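6-phosphogluconolactonase (Leishmania braziliensis, PDB 3CSS) probably hydrolyses 6-phosphogluconolactone to 6-phosphogluconate, the second step of the oxidative stage of the pentose phosphate pathway. Local coordinates at residues V155-L161 with A212-L218; A178-E182 with T203-T207; V69-L73 with L137-P142; S44-K50 with N87-A91. One frame throughout, in Å; residues are numbered along the deposited sequence.

Interaction 1 of 4, residues V155-L161 with A212-L218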
loop_
_atom_site.group_PDB
_atom_site.type_symbol
_atom_site.label_atom_id
_atom_site.label_comp_id
_atom_site.label_asym_id
_atom_site.label_seq_id
_atom_site.Cartn_x
_atom_site.Cartn_y
_atom_site.Cartn_z
ATOM N N VAL A 155 -0.453 6.712 12.002
ATOM C CA VAL A 155 -0.336 7.802 11.040
ATOM C C VAL A 155 0.865 7.513 10.167
ATOM O O VAL A 155 2.018 7.578 10.609
ATOM C CB VAL A 155 -0.219 9.175 11.728
ATOM C CG1 VAL A 155 -0.065 10.274 10.688
ATOM C CG2 VAL A 155 -1.443 9.413 12.619
ATOM N N VAL A 156 0.584 7.128 8.929
ATOM C CA VAL A 156 1.636 6.790 7.977
ATOM C C VAL A 156 2.025 8.041 7.189
ATOM O O VAL A 156 1.160 8.763 6.707
ATOM C CB VAL A 156 1.173 5.648 7.052
ATOM C CG1 VAL A 156 2.234 5.341 6.014
ATOM C CG2 VAL A 156 0.814 4.427 7.884
ATOM N N ASP A 157 3.320 8.291 7.024
ATOM C CA ASP A 157 3.775 9.454 6.236
ATOM C C ASP A 157 3.547 9.285 4.725
ATOM O O ASP A 157 3.027 10.188 4.049
ATOM C CB ASP A 157 5.251 9.767 6.507
ATOM C CG ASP A 157 5.482 10.257 7.917
ATOM O OD1 ASP A 157 5.137 11.429 8.180
ATOM O OD2 ASP A 157 5.945 9.462 8.755
ATOM N N ILE A 158 3.922 8.126 4.209
ATOM C CA ILE A 158 3.757 7.815 2.791
ATOM C C ILE A 158 3.232 6.402 2.627
ATOM O O ILE A 158 3.869 5.447 3.074
ATOM C CB ILE A 158 5.093 7.922 2.004
ATOM C CG1 ILE A 158 5.671 9.327 2.129
ATOM C CG2 ILE A 158 4.884 7.487 0.514
ATOM C CD1 ILE A 158 7.066 9.458 1.578
ATOM N N VAL A 159 2.065 6.289 1.991
ATOM C CA VAL A 159 1.506 5.006 1.571
ATOM C C VAL A 159 1.699 4.861 0.068
ATOM O O VAL A 159 1.146 5.637 -0.719
ATOM C CB VAL A 159 -0.002 4.832 1.941
ATOM C CG1 VAL A 159 -0.515 3.458 1.449
ATOM C CG2 VAL A 159 -0.245 5.024 3.457
ATOM N N LEU A 160 2.472 3.858 -0.332
ATOM C CA LEU A 160 2.602 3.521 -1.720
ATOM C C LEU A 160 1.472 2.554 -2.069
ATOM O O LEU A 160 1.177 1.646 -1.277
ATOM C CB LEU A 160 3.936 2.838 -1.980
ATOM C CG LEU A 160 5.186 3.667 -1.719
ATOM C CD1 LEU A 160 6.413 2.766 -1.930
ATOM C CD2 LEU A 160 5.207 4.851 -2.670
ATOM N N LEU A 161 0.877 2.726 -3.252
ATOM C CA LEU A 161 -0.234 1.901 -3.697
ATOM C C LEU A 161 -0.109 1.587 -5.177
ATOM O O LEU A 161 0.607 2.257 -5.909
ATOM C CB LEU A 161 -1.581 2.616 -3.455
ATOM C CG LEU A 161 -2.030 2.889 -2.025
ATOM C CD1 LEU A 161 -3.309 3.717 -2.121
ATOM C CD2 LEU A 161 -2.254 1.591 -1.253
ATOM N N ALA A 212 -3.310 8.901 6.177
ATOM C CA ALA A 212 -1.905 9.029 5.819
ATOM C C ALA A 212 -1.618 10.450 5.334
ATOM O O ALA A 212 -2.488 11.121 4.766
ATOM C CB ALA A 212 -1.499 7.981 4.745
ATOM N N LYS A 213 -0.390 10.913 5.571
ATOM C CA LYS A 213 0.026 12.240 5.110
ATOM C C LYS A 213 0.129 12.387 3.597
ATOM O O LYS A 213 -0.277 13.408 3.035
ATOM C CB LYS A 213 1.353 12.635 5.780
ATOM C CG LYS A 213 1.293 12.646 7.297
ATOM C CD LYS A 213 0.216 13.569 7.832
ATOM C CE LYS A 213 0.372 13.789 9.329
ATOM N NZ LYS A 213 -0.672 14.709 9.862
ATOM N N HIS A 214 0.655 11.352 2.949
ATOM C CA HIS A 214 0.850 11.316 1.496
ATOM C C HIS A 214 0.517 9.904 0.979
ATOM O O HIS A 214 0.947 8.884 1.563
ATOM C CB HIS A 214 2.289 11.670 1.133
ATOM C CG HIS A 214 2.794 12.921 1.786
ATOM N ND1 HIS A 214 2.444 14.179 1.338
ATOM C CD2 HIS A 214 3.616 13.108 2.846
ATOM C CE1 HIS A 214 3.012 15.091 2.116
ATOM N NE2 HIS A 214 3.744 14.468 3.026
ATOM N N VAL A 215 -0.232 9.851 -0.107
ATOM C CA VAL A 215 -0.555 8.585 -0.766
ATOM C C VAL A 215 -0.037 8.701 -2.196
ATOM O O VAL A 215 -0.293 9.686 -2.868
ATOM C CB VAL A 215 -2.078 8.313 -0.757
ATOM C CG1 VAL A 215 -2.406 7.055 -1.524
ATOM C CG2 VAL A 215 -2.611 8.236 0.687
ATOM N N VAL A 216 0.715 7.700 -2.636
ATOM C CA VAL A 216 1.317 7.711 -3.977
ATOM C C VAL A 216 0.944 6.395 -4.677
ATOM O O VAL A 216 1.346 5.311 -4.258
ATOM C CB VAL A 216 2.852 7.858 -3.925
ATOM C CG1 VAL A 216 3.466 7.835 -5.373
ATOM C CG2 VAL A 216 3.246 9.122 -3.131
ATOM N N VAL A 217 0.169 6.518 -5.745
ATOM C CA VAL A 217 -0.259 5.369 -6.533
ATOM C C VAL A 217 0.621 5.287 -7.767
ATOM O O VAL A 217 0.820 6.293 -8.468
ATOM C CB VAL A 217 -1.736 5.532 -7.011
ATOM C CG1 VAL A 217 -2.195 4.272 -7.783
ATOM C CG2 VAL A 217 -2.707 5.891 -5.838
ATOM N N LEU A 218 1.140 4.094 -8.042
ATOM C CA LEU A 218 1.847 3.789 -9.292
ATOM C C LEU A 218 1.013 2.791 -10.067
ATOM O O LEU A 218 0.763 1.683 -9.560
ATOM C CB LEU A 218 3.209 3.150 -8.996
ATOM C CG LEU A 218 4.332 4.006 -8.373
ATOM C CD1 LEU A 218 4.114 4.216 -6.940
ATOM C CD2 LEU A 218 5.674 3.295 -8.573
#

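Interaction 2 of 4, residues A178-E182 with T203-T207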
loop_
_atom_site.group_PDB
_atom_site.type_symbol
_atom_site.label_atom_id
_atom_site.label_comp_id
_atom_site.label_asym_id
_atom_site.label_seq_id
_atom_site.Cartn_x
_atom_site.Cartn_y
_atom_site.Cartn_z
ATOM N N ALA A 178 -12.603 -6.144 3.613
ATOM C CA ALA A 178 -11.830 -4.894 3.615
ATOM C C ALA A 178 -12.536 -3.762 2.883
ATOM O O ALA A 178 -12.376 -2.602 3.222
ATOM C CB ALA A 178 -10.454 -5.136 3.006
ATOM N N ALA A 179 -13.308 -4.089 1.850
ATOM C CA ALA A 179 -13.964 -3.053 1.065
ATOM C C ALA A 179 -14.917 -2.188 1.877
ATOM O O ALA A 179 -15.163 -1.047 1.508
ATOM C CB ALA A 179 -14.693 -3.681 -0.121
ATOM N N THR A 180 -15.491 -2.741 2.953
ATOM C CA THR A 180 -16.420 -1.997 3.805
ATOM C C THR A 180 -16.006 -2.007 5.275
ATOM O O THR A 180 -16.810 -1.650 6.153
ATOM C CB THR A 180 -17.882 -2.521 3.662
ATOM O OG1 THR A 180 -17.949 -3.925 4.016
ATOM C CG2 THR A 180 -18.376 -2.320 2.239
ATOM N N ASP A 181 -14.748 -2.337 5.543
ATOM C CA ASP A 181 -14.273 -2.408 6.920
ATOM C C ASP A 181 -13.874 -1.030 7.373
ATOM O O ASP A 181 -12.839 -0.516 6.953
ATOM C CB ASP A 181 -13.098 -3.373 7.045
ATOM C CG ASP A 181 -12.696 -3.638 8.497
ATOM O OD1 ASP A 181 -13.001 -2.805 9.388
ATOM O OD2 ASP A 181 -12.066 -4.689 8.738
ATOM N N GLU A 182 -14.710 -0.432 8.230
ATOM C CA GLU A 182 -14.451 0.883 8.821
ATOM C C GLU A 182 -14.087 0.788 10.303
ATOM O O GLU A 182 -14.082 1.799 11.005
ATOM C CB GLU A 182 -15.692 1.780 8.683
ATOM C CG GLU A 182 -16.148 2.037 7.250
ATOM C CD GLU A 182 -15.108 2.767 6.407
ATOM O OE1 GLU A 182 -14.137 3.335 6.969
ATOM O OE2 GLU A 182 -15.275 2.783 5.171
ATOM N N THR A 203 -4.553 -6.401 4.832
ATOM C CA THR A 203 -4.394 -5.078 4.240
ATOM C C THR A 203 -4.593 -3.986 5.286
ATOM O O THR A 203 -5.412 -4.128 6.183
ATOM C CB THR A 203 -5.399 -4.869 3.051
ATOM O OG1 THR A 203 -5.101 -3.639 2.383
ATOM C CG2 THR A 203 -6.858 -4.908 3.514
ATOM N N LEU A 204 -3.830 -2.907 5.164
ATOM C CA LEU A 204 -4.212 -1.666 5.797
ATOM C C LEU A 204 -5.632 -1.336 5.337
ATOM O O LEU A 204 -6.008 -1.599 4.182
ATOM C CB LEU A 204 -3.238 -0.549 5.445
ATOM C CG LEU A 204 -1.802 -0.688 5.952
ATOM C CD1 LEU A 204 -0.948 0.505 5.520
ATOM C CD2 LEU A 204 -1.758 -0.930 7.484
ATOM N N SER A 205 -6.425 -0.785 6.254
ATOM C CA SER A 205 -7.807 -0.454 5.962
ATOM C C SER A 205 -7.916 0.867 5.228
ATOM O O SER A 205 -6.972 1.640 5.182
ATOM C CB SER A 205 -8.598 -0.378 7.270
ATOM O OG SER A 205 -8.091 0.681 8.078
ATOM N N LYS A 206 -9.085 1.127 4.653
ATOM C CA LYS A 206 -9.367 2.428 4.042
ATOM C C LYS A 206 -9.026 3.568 4.996
ATOM O O LYS A 206 -8.459 4.575 4.593
ATOM C CB LYS A 206 -10.838 2.519 3.625
ATOM C CG LYS A 206 -11.224 1.565 2.529
ATOM C CD LYS A 206 -12.665 1.762 2.041
ATOM C CE LYS A 206 -13.674 1.522 3.122
ATOM N NZ LYS A 206 -15.078 1.761 2.605
ATOM N N THR A 207 -9.401 3.408 6.264
ATOM C CA THR A 207 -9.176 4.429 7.299
ATOM C C THR A 207 -7.711 4.823 7.419
ATOM O O THR A 207 -7.366 6.007 7.439
ATOM C CB THR A 207 -9.683 3.930 8.665
ATOM O OG1 THR A 207 -11.035 3.480 8.529
ATOM C CG2 THR A 207 -9.642 5.060 9.692
HETATM O O HOH W 1 -10.941 -1.149 4.962
#

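Interaction 3 of 4, residues V69-L73 with L137-P142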
loop_
_atom_site.group_PDB
_atom_site.type_symbol
_atom_site.label_atom_id
_atom_site.label_comp_id
_atom_site.label_asym_id
_atom_site.label_seq_id
_atom_site.Cartn_x
_atom_site.Cartn_y
_atom_site.Cartn_z
ATOM N N VAL A 69 13.808 5.766 7.616
ATOM C CA VAL A 69 12.501 5.223 7.241
ATOM C C VAL A 69 12.134 4.028 8.116
ATOM O O VAL A 69 12.966 3.151 8.372
ATOM C CB VAL A 69 12.446 4.775 5.750
ATOM C CG1 VAL A 69 11.083 4.082 5.444
ATOM C CG2 VAL A 69 12.680 5.954 4.793
ATOM N N GLN A 70 10.892 4.022 8.584
ATOM C CA GLN A 70 10.286 2.849 9.202
ATOM C C GLN A 70 9.352 2.229 8.163
ATOM O O GLN A 70 8.378 2.872 7.749
ATOM C CB GLN A 70 9.503 3.237 10.450
ATOM C CG GLN A 70 8.762 2.064 11.102
ATOM C CD GLN A 70 8.049 2.475 12.369
ATOM O OE1 GLN A 70 7.259 3.410 12.362
ATOM N NE2 GLN A 70 8.337 1.780 13.467
ATOM N N PHE A 71 9.660 0.990 7.773
ATOM C CA PHE A 71 8.960 0.273 6.703
ATOM C C PHE A 71 7.884 -0.653 7.275
ATOM O O PHE A 71 8.126 -1.415 8.233
ATOM C CB PHE A 71 9.920 -0.602 5.890
ATOM C CG PHE A 71 10.941 0.155 5.102
ATOM C CD1 PHE A 71 10.686 0.502 3.789
ATOM C CD2 PHE A 71 12.164 0.491 5.662
ATOM C CE1 PHE A 71 11.618 1.184 3.031
ATOM C CE2 PHE A 71 13.116 1.186 4.913
ATOM C CZ PHE A 71 12.839 1.531 3.590
ATOM N N ILE A 72 6.720 -0.613 6.649
ATOM C CA ILE A 72 5.649 -1.567 6.883
ATOM C C ILE A 72 5.124 -2.040 5.535
ATOM O O ILE A 72 5.285 -1.361 4.524
ATOM C CB ILE A 72 4.494 -0.985 7.746
ATOM C CG1 ILE A 72 3.604 -0.007 6.954
ATOM C CG2 ILE A 72 5.067 -0.283 9.036
ATOM C CD1 ILE A 72 2.366 0.476 7.762
ATOM N N LEU A 73 4.516 -3.219 5.529
ATOM C CA LEU A 73 3.842 -3.703 4.328
ATOM C C LEU A 73 2.391 -3.217 4.379
ATOM O O LEU A 73 1.643 -3.494 5.321
ATOM C CB LEU A 73 3.882 -5.231 4.244
ATOM C CG LEU A 73 5.242 -5.896 4.035
ATOM C CD1 LEU A 73 5.085 -7.404 4.244
ATOM C CD2 LEU A 73 5.803 -5.594 2.655
ATOM N N LEU A 137 1.345 -2.719 14.825
ATOM C CA LEU A 137 1.316 -1.364 14.261
ATOM C C LEU A 137 0.975 -0.328 15.342
ATOM O O LEU A 137 1.619 0.710 15.449
ATOM C CB LEU A 137 0.320 -1.278 13.094
ATOM C CG LEU A 137 0.694 -2.069 11.824
ATOM C CD1 LEU A 137 -0.457 -1.996 10.801
ATOM C CD2 LEU A 137 2.055 -1.590 11.203
ATOM N N LEU A 138 -0.020 -0.642 16.160
ATOM C CA LEU A 138 -0.476 0.287 17.195
ATOM C C LEU A 138 0.593 0.481 18.274
ATOM O O LEU A 138 0.624 1.516 18.943
ATOM C CB LEU A 138 -1.780 -0.204 17.796
ATOM C CG LEU A 138 -3.021 -0.099 16.908
ATOM C CD1 LEU A 138 -4.174 -0.888 17.507
ATOM C CD2 LEU A 138 -3.428 1.345 16.669
ATOM N N ASN A 139 1.465 -0.513 18.429
ATOM C CA ASN A 139 2.555 -0.476 19.421
ATOM C C ASN A 139 3.830 0.204 18.909
ATOM O O ASN A 139 4.589 0.762 19.696
ATOM C CB ASN A 139 2.915 -1.905 19.837
ATOM C CG ASN A 139 1.955 -2.494 20.863
ATOM O OD1 ASN A 139 1.135 -1.793 21.475
ATOM N ND2 ASN A 139 2.101 -3.798 21.105
ATOM N N CYS A 140 4.073 0.151 17.599
ATOM C CA CYS A 140 5.376 0.546 17.027
ATOM C C CYS A 140 5.371 1.816 16.188
ATOM O O CYS A 140 6.441 2.376 15.941
ATOM C CB CYS A 140 5.932 -0.579 16.152
ATOM S SG CYS A 140 6.215 -2.105 17.050
ATOM N N LEU A 141 4.190 2.218 15.689
ATOM C CA LEU A 141 4.052 3.432 14.895
ATOM C C LEU A 141 3.474 4.619 15.695
ATOM O O LEU A 141 2.850 4.431 16.751
ATOM C CB LEU A 141 3.165 3.171 13.665
ATOM C CG LEU A 141 3.823 2.599 12.411
ATOM C CD1 LEU A 141 4.600 1.308 12.719
ATOM C CD2 LEU A 141 2.746 2.390 11.334
ATOM N N PRO A 142 3.701 5.851 15.198
ATOM C CA PRO A 142 2.988 7.005 15.723
ATOM C C PRO A 142 1.500 6.845 15.439
ATOM O O PRO A 142 1.114 6.560 14.303
ATOM C CB PRO A 142 3.549 8.190 14.914
ATOM C CG PRO A 142 4.578 7.651 14.046
ATOM C CD PRO A 142 4.415 6.182 13.956
#

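Interaction 4 of 4, residues S44-K50 with N87-A91. With PO4 (phosphate ion), chain B.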
loop_
_atom_site.group_PDB
_atom_site.type_symbol
_atom_site.label_atom_id
_atom_site.label_comp_id
_atom_site.label_asym_id
_atom_site.label_seq_id
_atom_site.Cartn_x
_atom_site.Cartn_y
_atom_site.Cartn_z
ATOM N N SER A 44 4.047 -1.017 -1.151
ATOM C CA SER A 44 3.121 -1.767 -1.993
ATOM C C SER A 44 3.790 -3.000 -2.573
ATOM O O SER A 44 5.001 -3.171 -2.519
ATOM C CB SER A 44 2.584 -0.908 -3.121
ATOM O OG SER A 44 3.678 -0.392 -3.842
ATOM N N GLY A 45 2.972 -3.868 -3.136
ATOM C CA GLY A 45 3.452 -5.114 -3.647
ATOM C C GLY A 45 3.137 -5.299 -5.105
ATOM O O GLY A 45 3.044 -4.340 -5.878
ATOM N N GLY A 46 2.929 -6.558 -5.480
ATOM C CA GLY A 46 2.846 -6.879 -6.893
ATOM C C GLY A 46 4.238 -6.649 -7.443
ATOM O O GLY A 46 5.213 -6.856 -6.709
ATOM N N SER A 47 4.310 -6.202 -8.704
ATOM C CA SER A 47 5.558 -6.068 -9.482
ATOM C C SER A 47 5.899 -4.619 -9.850
ATOM O O SER A 47 7.050 -4.290 -10.191
ATOM C CB SER A 47 5.444 -6.879 -10.777
ATOM O OG SER A 47 6.356 -6.426 -11.775
ATOM N N THR A 48 4.902 -3.744 -9.823
ATOM C CA THR A 48 5.116 -2.347 -10.220
ATOM C C THR A 48 6.202 -1.593 -9.402
ATOM O O THR A 48 7.071 -0.984 -9.995
ATOM C CB THR A 48 3.793 -1.571 -10.189
ATOM O OG1 THR A 48 2.813 -2.281 -10.966
ATOM C CG2 THR A 48 3.988 -0.149 -10.751
ATOM N N PRO A 49 6.171 -1.667 -8.061
ATOM C CA PRO A 49 7.145 -0.945 -7.201
ATOM C C PRO A 49 8.519 -1.620 -7.034
ATOM O O PRO A 49 9.422 -1.050 -6.421
ATOM C CB PRO A 49 6.435 -0.918 -5.852
ATOM C CG PRO A 49 5.723 -2.223 -5.838
ATOM C CD PRO A 49 5.196 -2.406 -7.223
ATOM N N LYS A 50 8.692 -2.819 -7.597
ATOM C CA LYS A 50 9.973 -3.493 -7.496
ATOM C C LYS A 50 11.128 -2.594 -7.982
ATOM O O LYS A 50 12.173 -2.518 -7.336
ATOM C CB LYS A 50 9.931 -4.791 -8.297
ATOM C CG LYS A 50 11.219 -5.603 -8.215
ATOM C CD LYS A 50 11.106 -6.930 -8.932
ATOM C CE LYS A 50 11.001 -6.788 -10.414
ATOM N NZ LYS A 50 11.310 -8.107 -11.087
ATOM N N ASN A 87 4.877 -10.320 -0.863
ATOM C CA ASN A 87 5.391 -8.957 -1.034
ATOM C C ASN A 87 6.685 -8.777 -0.235
ATOM O O ASN A 87 7.585 -8.065 -0.665
ATOM C CB ASN A 87 4.353 -7.893 -0.651
ATOM C CG ASN A 87 3.141 -7.885 -1.571
ATOM O OD1 ASN A 87 3.237 -8.246 -2.749
ATOM N ND2 ASN A 87 2.011 -7.425 -1.052
ATOM N N PHE A 88 6.773 -9.452 0.904
ATOM C CA PHE A 88 7.976 -9.410 1.719
ATOM C C PHE A 88 9.194 -9.929 0.965
ATOM O O PHE A 88 10.258 -9.329 1.004
ATOM C CB PHE A 88 7.775 -10.200 2.997
ATOM C CG PHE A 88 8.955 -10.151 3.910
ATOM C CD1 PHE A 88 9.174 -9.039 4.714
ATOM C CD2 PHE A 88 9.868 -11.187 3.930
ATOM C CE1 PHE A 88 10.287 -8.993 5.575
ATOM C CE2 PHE A 88 10.990 -11.145 4.774
ATOM C CZ PHE A 88 11.189 -10.034 5.595
ATOM N N SER A 89 9.031 -11.043 0.275
ATOM C CA SER A 89 10.109 -11.596 -0.537
ATOM C C SER A 89 10.566 -10.581 -1.578
ATOM O O SER A 89 11.756 -10.278 -1.702
ATOM C CB SER A 89 9.650 -12.863 -1.246
ATOM O OG SER A 89 10.678 -13.348 -2.094
ATOM N N MET A 90 9.606 -10.067 -2.339
ATOM C CA MET A 90 9.911 -9.099 -3.372
ATOM C C MET A 90 10.648 -7.885 -2.796
ATOM O O MET A 90 11.669 -7.469 -3.330
ATOM C CB MET A 90 8.632 -8.672 -4.093
ATOM C CG MET A 90 8.870 -7.680 -5.216
ATOM S SD MET A 90 8.873 -5.964 -4.666
ATOM C CE MET A 90 7.172 -5.758 -4.143
ATOM N N ALA A 91 10.127 -7.319 -1.708
ATOM C CA ALA A 91 10.722 -6.129 -1.080
ATOM C C ALA A 91 12.116 -6.395 -0.507
ATOM O O ALA A 91 12.995 -5.536 -0.552
ATOM C CB ALA A 91 9.809 -5.630 0.037
HETATM P P PO4 B . 15.011 -6.167 -12.431
HETATM O O1 PO4 B . 16.196 -7.109 -12.473
HETATM O O2 PO4 B . 15.555 -4.788 -12.206
HETATM O O3 PO4 B . 14.142 -6.539 -11.242
HETATM O O4 PO4 B . 14.181 -6.217 -13.675
HETATM O O HOH W 2 5.099 -8.859 -4.757
#

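Interaction 1 of 4, residues V155-L161 with A212-L218
Val159 and Val216 stand at the middle of a parallel beta ladder, each giving both its N and its O to the opposing strand. The bond from Val216 N to Val159 O measures 2.8 Å and is almost straight at 171°. Val159 N reaches His214 O at 2.9 Å, and Leu161 N reaches Val216 O at 2.8 Å, so the bonds of one strand bracket a residue of the other, as in any parallel pair. Leu218 N to Leu161 O continues the series, while Lys213 N to Val156 O (2.9 Å) extends it beyond the regular strands. The short strand axes are inclined by 17°.

Apolar contacts lie on both faces. Val159 chi1 of 179° sets CG1 opposite the backbone N and leaves CG2 opposite the carbonyl carbon; CG2 presses on Ala212 CB at 3.5 Å, a tight carbon pair. On the same face Leu161 CD1 leans obliquely across to Val215 CG1, also 3.5 Å away. The other face carries Leu160 and Val216 side by side and pointing the same way, with Leu160 CD2 4.0 Å from Val216 CB.

A polar fringe marks the start of the pair. Asp157 O sits at the edge of the His214 ring, near its plane, 3.2 Å from CD2, whereas His214 ND1 bonds to Ser252 OG and Asp157 OD2 to Val40 N.

Within the Rossmann-like sheet these two strands are central: strand 39-43 flanks 158-162, strand 252-257 flanks 214-219, and helix 14-30 packs over the Ile158 and Val216 face.

Interaction 2 of 4, residues A178-E182 with T203-T207
Ala178 begins the contact by setting its CB against Thr203 CG2 at 3.6 Å, where a loop turn folds over the junction between strand 201-204 and helix 206-211. Ser205 is the N-cap of that helix, its OG bonded chiefly to His184 O and only weakly to Val208 N, and the turn 178-182 lies across the first helical residues. The Ala178 carbonyl also points into the interface: its O accepts a bond of 2.7 Å from a water, which in turn accepts from Lys206 N at 3.0 Å. One of the helix's first backbone N-H groups is thereby satisfied through solvent.

Ala179 contributes its carbonyl instead of its methyl. Its O takes a hydrogen bond from Lys206 NZ at 3.0 Å, the ammonium approaching at a tilt of 32° from the carbonyl plane. A bend at chi3 (-62°) turns the end of the otherwise extended Lys206 chain toward this oxygen. Asp181 supplies a third backbone oxygen, which receives the water's other proton at 2.8 Å, while its carboxylate is engaged elsewhere, by Ser187 and His184.

Glu182 was modelled in two conformers, so its part is less certain. In the one described, a bend at chi2 brings the carboxylate obliquely across Lys206, pairing the charges in a salt bridge whose hydrogen-bond geometry is weak. Lys206 NZ thus has two oxygen partners, Ala179 O and, 2.8 Å away, Glu182 OE2.

Interaction 3 of 4, residues V69-L73 with L137-P142
Gln70 reaches from strand 69-77 to Cys140 and Leu141 at the end of helix 123-140, a strand-to-helix contact on one face of the alpha/beta core. From CB, which is directed toward the helix, the chain runs out almost fully extended: CG lies opposite the backbone N (chi1 176°), and the next bond is extended too. This reach carries CD to 3.7 Å from Leu141 CD1. There the amide lays one face over Leu141 CD1, closest at OE1 (3.4 Å), while NE2 bonds to Cys140 O at 3.2 Å, nearly straight at 164°. The acceptor lies close to the plane of the amide, but the amide nitrogen stands well above the carbonyl plane, 54° out of it.

Two residues on, Ile72 completes the contact with carbon alone. Its CG2 lies 3.9 Å from Leu137 CD2 and 4.0 Å from Leu141 CD1, while its CD1 also approaches both leucines; Ile72 and Leu137 cross at about a right angle. Within the sheet, strand 39-43 is the neighbour of strand 69-77, bonded to it at Gln70 and Ile72.

The chemistry is therefore split by depth. Buried aliphatic branches hold the strand against the helix, and at the more exposed margin one side-chain amide binds a carbonyl of the last helical turn, fixing which way round the amide sits.

Interaction 4 of 4, residues S44-K50 with N87-A91
Asn87 and Met90 are turned onto the Gly45-Gly46 backbone by their torsions. Asn87 CG lies opposite its own carbonyl carbon (chi1 -66°), and chi2 then turns OD1 to the two glycines. Met90 leaves the helix with CG opposite the backbone N, then bends at chi2 (-87°) and again at chi3, folding its methyl back against the loop.

The polar part centres on Asn87 OD1. It accepts Gly46 N at 3.2 Å with an N-H...O angle of 154°, the donor standing above the carbonyl plane instead of in it. A water gives a second bond to OD1 at 2.8 Å and another to Gly46 O at 2.8 Å, bridging side chain and loop. Having no side chain, Gly45 lets OD1 come within 3.3 Å of its CA. The other end of the amide is fixed by Asp75, whose O accepts from Asn87 ND2.

Met90 provides the apolar part. Its CE nestles among backbone oxygens and a ring, 3.4 Å from Gly46 O and 4.2 Å from Pro49 CG, while SD passes 3.9 Å from Lys50 CA. Farther out, Lys50 NZ makes a weak bond to O3 of a phosphate ion, probably from the crystallisation liquor.

The loop follows strand 39-43 and leads into helix 50-59; it is a glycine-rich loop at the C-terminal end of a parallel strand, the end where Rossmann-like folds usually place their active sites. One amide, held at both ends, and one thioether thus hold the glycine-rich backbone against helix 87-96.

How the interactions relate
From the N terminus, interaction 4 opens first, at 44-50, and closes its loop at 87-91. Before it closes, interaction 3 has opened at 69-73; that contact ends only at 137-142, so the two cross, and Leu73 packs against Phe88 where they meet. Interaction 1 follows in series, joining 155-161 to 212-218 and enclosing the whole of interaction 2, whose own loop runs from 178-182 to 203-207. Pro142 and Val155 link interactions 3 and 1, Leu137 and Leu204 link 3 and 2, and Ser44 meets Leu160 between 4 and 1. Interaction 1 joins two central strands, 3 strand 69-77 to helix 123-140, 4 the loop after strand 39-43 to helix 87-96, and 2 a loop to helix 206-211.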